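Local coordinates for protein thiosulfate sulfurtransferase TUM1 (Saccharomyces cerevisiae, PDB 3UTN) that accepts persulfide sulfur from NFS1 and passes it to UBA4 for 2-thiolation of the wobble uridine of tRNAs, at residues 189-194 with 277-282; 241-246 with 288-293; 259-264 with 298-303. All blocks are in the same frame, centred on the assembly; numbering follows the deposited sequence.

Contact 1: 189-194 with 277-282; sequences EEMFQL and PTICSC
M191 and L194 of helix 188-196 meet I279 in the C-terminal rhodanese domain, where the helix packs on the sheet. I279 lies on strand 278-281, the middle strand of a parallel five-stranded sheet. In this alpha/beta fold helices cover both faces of the sheet, and this helix lies on one of them.

The contact itself is apolar. M191 runs alongside I279, the two side chains pointing opposite ways. The thioether sulfur touches both branches of the isoleucine. M191 SD is 3.7 Å from I279 CD1 and equally far from I279 CG2. The methionine chain is bent at chi2 (-53°) and chi3 (-73°), which folds the sulfur in against the strand. L194 instead meets I279 tip to tip, methyl against methyl, with L194 CD1 3.8 Å from I279 CD1. L200 touches all three side chains, and Y306 of the neighbouring strand touches M191 and I279.

Polar and charged groups lie around this apolar patch. E190 OE2 forms a salt bridge with R304 NH2, which ties the helix to strand 303-306. S281 OG is hydrogen-bonded to the backbone O of F207.

The strand leads directly to the active-site loop. C282, the cysteine that carries the persulfide intermediate, follows its last residue. The C282 backbone N is hydrogen-bonded to S309 OG.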
loop_
_atom_site.group_PDB
_atom_site.type_symbol
_atom_site.label_atom_id
_atom_site.label_comp_id
_atom_site.label_asym_id
_atom_site.label_seq_id
_atom_site.Cartn_x
_atom_site.Cartn_y
_atom_site.Cartn_z
ATOM N N GLU A 189 -10.526 5.908 15.847
ATOM C CA GLU A 189 -11.274 5.586 17.055
ATOM C C GLU A 189 -10.686 4.341 17.703
ATOM O O GLU A 189 -10.300 4.362 18.868
ATOM C CB GLU A 189 -12.764 5.391 16.738
ATOM C CG GLU A 189 -13.640 5.095 17.954
ATOM C CD GLU A 189 -15.131 5.155 17.657
ATOM O OE1 GLU A 189 -15.560 4.663 16.590
ATOM O OE2 GLU A 189 -15.881 5.690 18.503
ATOM N N GLU A 190 -10.578 3.270 16.926
ATOM C CA GLU A 190 -10.022 2.035 17.434
ATOM C C GLU A 190 -8.560 2.199 17.804
ATOM O O GLU A 190 -8.144 1.765 18.869
ATOM C CB GLU A 190 -10.172 0.915 16.421
ATOM C CG GLU A 190 -9.790 -0.436 16.987
ATOM C CD GLU A 190 -9.782 -1.515 15.938
ATOM O OE1 GLU A 190 -10.274 -1.260 14.823
ATOM O OE2 GLU A 190 -9.274 -2.614 16.225
ATOM N N MET A 191 -7.789 2.823 16.918
ATOM C CA MET A 191 -6.382 3.076 17.185
ATOM C C MET A 191 -6.219 3.813 18.494
ATOM O O MET A 191 -5.454 3.405 19.359
ATOM C CB MET A 191 -5.757 3.902 16.067
ATOM C CG MET A 191 -5.320 3.060 14.899
ATOM S SD MET A 191 -4.260 1.704 15.413
ATOM C CE MET A 191 -2.731 2.537 15.814
ATOM N N PHE A 192 -6.960 4.902 18.628
ATOM C CA PHE A 192 -6.872 5.705 19.818
ATOM C C PHE A 192 -7.299 4.926 21.046
ATOM O O PHE A 192 -6.597 4.943 22.038
ATOM C CB PHE A 192 -7.674 6.992 19.703
ATOM C CG PHE A 192 -7.464 7.901 20.859
ATOM C CD1 PHE A 192 -6.229 8.501 21.055
ATOM C CD2 PHE A 192 -8.474 8.116 21.787
ATOM C CE1 PHE A 192 -6.016 9.331 22.137
ATOM C CE2 PHE A 192 -8.265 8.944 22.873
ATOM C CZ PHE A 192 -7.033 9.552 23.049
ATOM N N GLN A 193 -8.433 4.238 20.965
ATOM C CA GLN A 193 -8.899 3.424 22.088
ATOM C C GLN A 193 -7.848 2.396 22.467
ATOM O O GLN A 193 -7.532 2.236 23.638
ATOM C CB GLN A 193 -10.239 2.744 21.789
ATOM C CG GLN A 193 -10.772 1.868 22.924
ATOM C CD GLN A 193 -10.747 2.540 24.299
ATOM O OE1 GLN A 193 -10.756 3.768 24.419
ATOM N NE2 GLN A 193 -10.724 1.723 25.347
ATOM N N LEU A 194 -7.298 1.718 21.465
ATOM C CA LEU A 194 -6.255 0.733 21.699
ATOM C C LEU A 194 -5.077 1.347 22.420
ATOM O O LEU A 194 -4.526 0.757 23.342
ATOM C CB LEU A 194 -5.800 0.110 20.380
ATOM C CG LEU A 194 -6.823 -0.860 19.797
ATOM C CD1 LEU A 194 -6.477 -1.150 18.350
ATOM C CD2 LEU A 194 -6.907 -2.126 20.640
ATOM N N PRO A 277 -3.359 -9.957 16.093
ATOM C CA PRO A 277 -3.581 -9.345 14.798
ATOM C C PRO A 277 -2.593 -8.205 14.641
ATOM O O PRO A 277 -1.895 -7.841 15.591
ATOM C CB PRO A 277 -5.014 -8.812 14.880
ATOM C CG PRO A 277 -5.614 -9.417 16.101
ATOM C CD PRO A 277 -4.478 -9.726 17.020
ATOM N N THR A 278 -2.511 -7.657 13.445
ATOM C CA THR A 278 -1.498 -6.668 13.189
ATOM C C THR A 278 -2.119 -5.410 12.650
ATOM O O THR A 278 -3.088 -5.442 11.900
ATOM C CB THR A 278 -0.408 -7.224 12.261
ATOM O OG1 THR A 278 0.265 -8.281 12.947
ATOM C CG2 THR A 278 0.613 -6.156 11.898
ATOM N N ILE A 279 -1.575 -4.292 13.088
ATOM C CA ILE A 279 -1.955 -3.030 12.535
ATOM C C ILE A 279 -0.715 -2.444 11.924
ATOM O O ILE A 279 0.347 -2.418 12.536
ATOM C CB ILE A 279 -2.543 -2.089 13.590
ATOM C CG1 ILE A 279 -3.856 -2.673 14.107
ATOM C CG2 ILE A 279 -2.737 -0.702 12.998
ATOM C CD1 ILE A 279 -4.395 -2.007 15.349
ATOM N N CYS A 280 -0.855 -2.028 10.682
ATOM C CA CYS A 280 0.183 -1.289 10.033
ATOM C C CYS A 280 -0.269 0.125 9.874
ATOM O O CYS A 280 -1.430 0.403 9.599
ATOM C CB CYS A 280 0.521 -1.908 8.694
ATOM S SG CYS A 280 1.272 -3.518 8.959
ATOM N N SER A 281 0.672 1.019 10.085
ATOM C CA SER A 281 0.442 2.416 9.897
ATOM C C SER A 281 1.730 2.932 9.307
ATOM O O SER A 281 2.718 2.206 9.207
ATOM C CB SER A 281 0.166 3.078 11.242
ATOM O OG SER A 281 1.271 2.898 12.110
ATOM N N CYS A 282 1.711 4.182 8.892
ATOM C CA CYS A 282 2.933 4.872 8.555
ATOM C C CYS A 282 2.596 6.313 8.778
ATOM O O CYS A 282 1.905 6.633 9.744
ATOM C CB CYS A 282 3.329 4.616 7.109
ATOM S SG CYS A 282 1.955 4.824 5.971
#

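Contact 2: 241-246 with 288-293; sequences SLLDPE and GVIIKT
L242 and I291 have the closest CA atoms, 6.4 Å apart, where a short 3-10 turn and the loop after it run beside helix 286-297. This helix follows the active-site loop in the C-terminal rhodanese domain. The segment 241-246 belongs to the connection between strand 234-236 and helix 255-267.

Two leucines meet two isoleucines, one to one. L242 sends a single methyl, CD1, against the branch point of I291. L242 CD1 is 3.6 Å from I291 CB and 3.6 Å from I291 CG2. The ethyl arm of I291 takes no part. Its CG1 sits between the backbone N and the carbonyl carbon, chi1 63°, and leads away from the loop toward C280. The I291 side chain is about 7 Å from that of the catalytic C282.

L243 and I290 cross at about a right angle. The methyl I290 CG2 is set against the fork of the leucine. It lies 3.7 Å from L243 CD1 and 3.9 Å from both L243 CG and L243 CD2. All four side chains are buried. L261 and A264 of helix 255-267 also touch L242, and Y239 touches I290.

The helix has polar ties of its own. I290 O is hydrogen-bonded to Y250 OH, which joins it to the loop. V289 O is gripped twice by T293, through the backbone N and the side-chain hydroxyl, from opposite faces of the carbonyl plane. The T293 OG1 to V289 O bond is 2.6 Å long, and the hydroxyl is tilted 33° from that plane.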
loop_
_atom_site.group_PDB
_atom_site.type_symbol
_atom_site.label_atom_id
_atom_site.label_comp_id
_atom_site.label_asym_id
_atom_site.label_seq_id
_atom_site.Cartn_x
_atom_site.Cartn_y
_atom_site.Cartn_z
ATOM N N SER A 241 12.530 -1.977 4.891
ATOM C CA SER A 241 13.104 -3.155 5.529
ATOM C C SER A 241 12.450 -4.432 5.022
ATOM O O SER A 241 13.000 -5.511 5.164
ATOM C CB SER A 241 12.957 -3.070 7.045
ATOM O OG SER A 241 11.612 -3.293 7.442
ATOM N N LEU A 242 11.267 -4.303 4.437
ATOM C CA LEU A 242 10.519 -5.468 4.007
ATOM C C LEU A 242 10.570 -5.642 2.498
ATOM O O LEU A 242 9.975 -6.558 1.947
ATOM C CB LEU A 242 9.082 -5.393 4.525
ATOM C CG LEU A 242 8.994 -5.408 6.051
ATOM C CD1 LEU A 242 7.548 -5.447 6.489
ATOM C CD2 LEU A 242 9.732 -6.602 6.631
ATOM N N LEU A 243 11.298 -4.755 1.838
ATOM C CA LEU A 243 11.468 -4.834 0.404
ATOM C C LEU A 243 12.920 -5.101 0.118
ATOM O O LEU A 243 13.791 -4.675 0.877
ATOM C CB LEU A 243 11.048 -3.526 -0.256
ATOM C CG LEU A 243 9.595 -3.114 -0.029
ATOM C CD1 LEU A 243 9.325 -1.793 -0.723
ATOM C CD2 LEU A 243 8.654 -4.194 -0.538
ATOM N N ASP A 244 13.191 -5.808 -0.970
ATOM C CA ASP A 244 14.565 -5.941 -1.406
ATOM C C ASP A 244 15.136 -4.533 -1.584
ATOM O O ASP A 244 14.499 -3.685 -2.211
ATOM C CB ASP A 244 14.669 -6.741 -2.695
ATOM C CG ASP A 244 16.070 -6.720 -3.268
ATOM O OD1 ASP A 244 16.859 -7.629 -2.943
ATOM O OD2 ASP A 244 16.386 -5.770 -4.012
ATOM N N PRO A 245 16.328 -4.278 -1.010
ATOM C CA PRO A 245 16.924 -2.940 -0.967
ATOM C C PRO A 245 17.060 -2.263 -2.329
ATOM O O PRO A 245 16.839 -1.056 -2.436
ATOM C CB PRO A 245 18.306 -3.193 -0.364
ATOM C CG PRO A 245 18.118 -4.404 0.480
ATOM C CD PRO A 245 17.154 -5.262 -0.285
ATOM N N GLU A 246 17.414 -3.023 -3.360
ATOM C CA GLU A 246 17.638 -2.416 -4.666
ATOM C C GLU A 246 16.404 -2.472 -5.572
ATOM O O GLU A 246 16.043 -1.475 -6.186
ATOM C CB GLU A 246 18.893 -2.978 -5.358
ATOM C CG GLU A 246 18.840 -4.441 -5.785
ATOM C CD GLU A 246 19.251 -5.419 -4.695
ATOM O OE1 GLU A 246 19.773 -4.985 -3.642
ATOM O OE2 GLU A 246 19.049 -6.638 -4.900
ATOM N N GLY A 288 2.377 2.122 4.860
ATOM C CA GLY A 288 1.812 1.169 5.801
ATOM C C GLY A 288 1.322 -0.072 5.078
ATOM O O GLY A 288 1.432 -1.177 5.590
ATOM N N VAL A 289 0.781 0.110 3.882
ATOM C CA VAL A 289 0.298 -1.022 3.119
ATOM C C VAL A 289 1.463 -1.826 2.571
ATOM O O VAL A 289 1.353 -3.029 2.376
ATOM C CB VAL A 289 -0.632 -0.610 1.976
ATOM C CG1 VAL A 289 -1.086 -1.844 1.223
ATOM C CG2 VAL A 289 -1.833 0.135 2.532
ATOM N N ILE A 290 2.583 -1.155 2.339
ATOM C CA ILE A 290 3.772 -1.847 1.892
ATOM C C ILE A 290 4.110 -2.916 2.916
ATOM O O ILE A 290 4.276 -4.085 2.569
ATOM C CB ILE A 290 4.968 -0.909 1.710
ATOM C CG1 ILE A 290 4.634 0.180 0.687
ATOM C CG2 ILE A 290 6.198 -1.711 1.300
ATOM C CD1 ILE A 290 5.669 1.278 0.616
ATOM N N ILE A 291 4.178 -2.523 4.183
ATOM C CA ILE A 291 4.537 -3.484 5.212
ATOM C C ILE A 291 3.396 -4.413 5.511
ATOM O O ILE A 291 3.611 -5.584 5.762
ATOM C CB ILE A 291 5.084 -2.838 6.496
ATOM C CG1 ILE A 291 4.048 -1.956 7.192
ATOM C CG2 ILE A 291 6.338 -2.063 6.161
ATOM C CD1 ILE A 291 4.421 -1.625 8.622
ATOM N N LYS A 292 2.180 -3.883 5.462
ATOM C CA LYS A 292 1.003 -4.696 5.652
ATOM C C LYS A 292 1.050 -5.854 4.661
ATOM O O LYS A 292 0.843 -7.007 5.019
ATOM C CB LYS A 292 -0.235 -3.847 5.425
ATOM C CG LYS A 292 -1.525 -4.624 5.413
ATOM C CD LYS A 292 -2.681 -3.674 5.203
ATOM C CE LYS A 292 -3.985 -4.394 5.443
ATOM N NZ LYS A 292 -4.154 -5.502 4.471
ATOM N N THR A 293 1.352 -5.519 3.416
ATOM C CA THR A 293 1.419 -6.484 2.342
ATOM C C THR A 293 2.546 -7.469 2.572
ATOM O O THR A 293 2.361 -8.669 2.376
ATOM C CB THR A 293 1.585 -5.765 0.999
ATOM O OG1 THR A 293 0.444 -4.927 0.797
ATOM C CG2 THR A 293 1.695 -6.752 -0.138
#

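Contact 3: 259-264 with 298-303; sequences ATLEKA and AGVPNV. With DMS (dimethyl sulfoxide), chain E.
L261 on helix 255-267 carries this contact, reaching across to A298 and V300 in the loop after helix 286-297. Its CB starts out toward that loop. CG is turned anti to the backbone N, chi1 180°. This torsion points the fork from the helix at the loop. CB and CG carry the fork across, and of the side-chain atoms only CD2 comes within contact distance of the other segment. It lies 3.5 Å from A298 CB, tighter than a usual van der Waals contact. The same L261 CD2 also stands 3.8 Å from V300 CG2. The methyl thus meets both loop side chains. L261 and V300 cross at about a right angle. L295 of helix 286-297 touches both of them, so the cluster continues into the sheet-facing helix.

A298 and V300 lie on each side of G299, where the helix ends in a Schellman motif. The glycine has a positive phi of 81°, and two bonds run back from the motif into the last helical turn. This reversal lets the chain leave the helix and turn toward strand 303-306. A polar tie joins the same two elements: A298 O accepts a hydrogen bond from H258 NE2, next to the segment on helix 255-267.

Farther along the loop, a dimethyl sulfoxide molecule, probably from the crystallisation liquor, sits by P301 and N302. N302 ND2 lies by the sulfoxide oxygen, but the modelled separation is too short for the hydrogen bond to be relied on. P301 CG lies 3.4 Å from the DMS methyl C2.

Helix 255-267 thus packs against a Schellman-ended helix that leads into a parallel strand, an alpha-to-beta connection of the rhodanese alpha/beta fold.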
loop_
_atom_site.group_PDB
_atom_site.type_symbol
_atom_site.label_atom_id
_atom_site.label_comp_id
_atom_site.label_asym_id
_atom_site.label_seq_id
_atom_site.Cartn_x
_atom_site.Cartn_y
_atom_site.Cartn_z
ATOM N N ALA A 259 12.609 -14.437 6.155
ATOM C CA ALA A 259 13.969 -13.995 6.436
ATOM C C ALA A 259 13.997 -12.478 6.470
ATOM O O ALA A 259 14.541 -11.875 7.386
ATOM C CB ALA A 259 14.943 -14.522 5.391
ATOM N N THR A 260 13.379 -11.862 5.470
ATOM C CA THR A 260 13.300 -10.416 5.425
ATOM C C THR A 260 12.532 -9.872 6.625
ATOM O O THR A 260 13.011 -8.967 7.311
ATOM C CB THR A 260 12.666 -9.953 4.114
ATOM O OG1 THR A 260 13.528 -10.332 3.036
ATOM C CG2 THR A 260 12.488 -8.448 4.110
ATOM N N LEU A 261 11.359 -10.437 6.887
ATOM C CA LEU A 261 10.546 -9.998 8.009
ATOM C C LEU A 261 11.283 -10.166 9.332
ATOM O O LEU A 261 11.421 -9.206 10.082
ATOM C CB LEU A 261 9.196 -10.718 8.051
ATOM C CG LEU A 261 8.282 -10.317 9.213
ATOM C CD1 LEU A 261 8.085 -8.808 9.279
ATOM C CD2 LEU A 261 6.945 -11.033 9.120
ATOM N N GLU A 262 11.767 -11.375 9.609
ATOM C CA GLU A 262 12.477 -11.614 10.866
ATOM C C GLU A 262 13.701 -10.709 10.996
ATOM O O GLU A 262 14.007 -10.247 12.088
ATOM C CB GLU A 262 12.838 -13.095 11.061
ATOM C CG GLU A 262 13.957 -13.602 10.167
ATOM C CD GLU A 262 14.516 -14.954 10.587
ATOM O OE1 GLU A 262 14.354 -15.342 11.768
ATOM O OE2 GLU A 262 15.130 -15.623 9.724
ATOM N N LYS A 263 14.377 -10.446 9.878
ATOM C CA LYS A 263 15.526 -9.546 9.862
ATOM C C LYS A 263 15.076 -8.134 10.202
ATOM O O LYS A 263 15.699 -7.457 11.014
ATOM C CB LYS A 263 16.223 -9.571 8.497
ATOM C CG LYS A 263 17.499 -8.750 8.395
ATOM C CD LYS A 263 18.637 -9.344 9.221
ATOM C CE LYS A 263 19.978 -8.722 8.856
ATOM N NZ LYS A 263 19.969 -7.236 8.959
ATOM N N ALA A 264 13.979 -7.702 9.585
ATOM C CA ALA A 264 13.407 -6.397 9.876
ATOM C C ALA A 264 13.019 -6.320 11.343
ATOM O O ALA A 264 13.331 -5.347 12.024
ATOM C CB ALA A 264 12.209 -6.139 8.991
ATOM N N ALA A 298 4.153 -12.611 4.376
ATOM C CA ALA A 298 4.820 -13.452 5.360
ATOM C C ALA A 298 3.836 -14.356 6.087
ATOM O O ALA A 298 4.225 -15.139 6.945
ATOM C CB ALA A 298 5.581 -12.591 6.351
ATOM N N GLY A 299 2.562 -14.242 5.734
ATOM C CA GLY A 299 1.522 -15.060 6.326
ATOM C C GLY A 299 1.073 -14.518 7.666
ATOM O O GLY A 299 0.395 -15.206 8.415
ATOM N N VAL A 300 1.463 -13.287 7.979
ATOM C CA VAL A 300 0.953 -12.626 9.171
ATOM C C VAL A 300 -0.533 -12.383 8.937
ATOM O O VAL A 300 -0.913 -11.732 7.968
ATOM C CB VAL A 300 1.689 -11.308 9.478
ATOM C CG1 VAL A 300 1.122 -10.655 10.727
ATOM C CG2 VAL A 300 3.182 -11.551 9.632
ATOM N N PRO A 301 -1.380 -12.947 9.805
ATOM C CA PRO A 301 -2.809 -12.816 9.587
ATOM C C PRO A 301 -3.356 -11.526 10.158
ATOM O O PRO A 301 -2.705 -10.885 10.982
ATOM C CB PRO A 301 -3.391 -14.006 10.349
ATOM C CG PRO A 301 -2.397 -14.298 11.417
ATOM C CD PRO A 301 -1.060 -13.777 10.980
ATOM N N ASN A 302 -4.553 -11.165 9.706
ATOM C CA ASN A 302 -5.326 -10.085 10.297
ATOM C C ASN A 302 -4.477 -8.851 10.462
ATOM O O ASN A 302 -4.338 -8.292 11.554
ATOM C CB ASN A 302 -5.927 -10.535 11.620
ATOM C CG ASN A 302 -6.746 -11.792 11.470
ATOM O OD1 ASN A 302 -7.608 -11.877 10.598
ATOM N ND2 ASN A 302 -6.466 -12.781 12.301
ATOM N N VAL A 303 -3.878 -8.461 9.351
ATOM C CA VAL A 303 -3.117 -7.251 9.308
ATOM C C VAL A 303 -4.081 -6.219 8.797
ATOM O O VAL A 303 -4.723 -6.402 7.771
ATOM C CB VAL A 303 -1.917 -7.358 8.371
ATOM C CG1 VAL A 303 -1.040 -6.126 8.515
ATOM C CG2 VAL A 303 -1.126 -8.608 8.696
HETATM S S DMS E . -4.436 -12.941 15.299
HETATM O O DMS E . -5.064 -12.251 14.158
HETATM C C1 DMS E . -5.407 -14.281 15.733
HETATM C C2 DMS E . -3.039 -13.735 14.741
#

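In the fold
All three contacts lie in the C-terminal rhodanese domain, and their segments alternate along the chain. Contacts 1 and 2 involve buried side chains only. Contact 3 is also mostly buried, but A298 is partly exposed and a dimethyl sulfoxide molecule lies beside its loop. Strand 278-281 of contact 1 leads through the active-site loop to helix 286-297 of contact 2, and C280 packs on I291. That helix ends at the turn of contact 3, whose N302 O probably bonds to T278 N. Helix 255-267 supplies contact 3 and also touches L242. Between the paired segments the chemistry is apolar throughout, but contact 1 adds a thioether sulfur, while contacts 2 and 3 join aliphatic carbons alone.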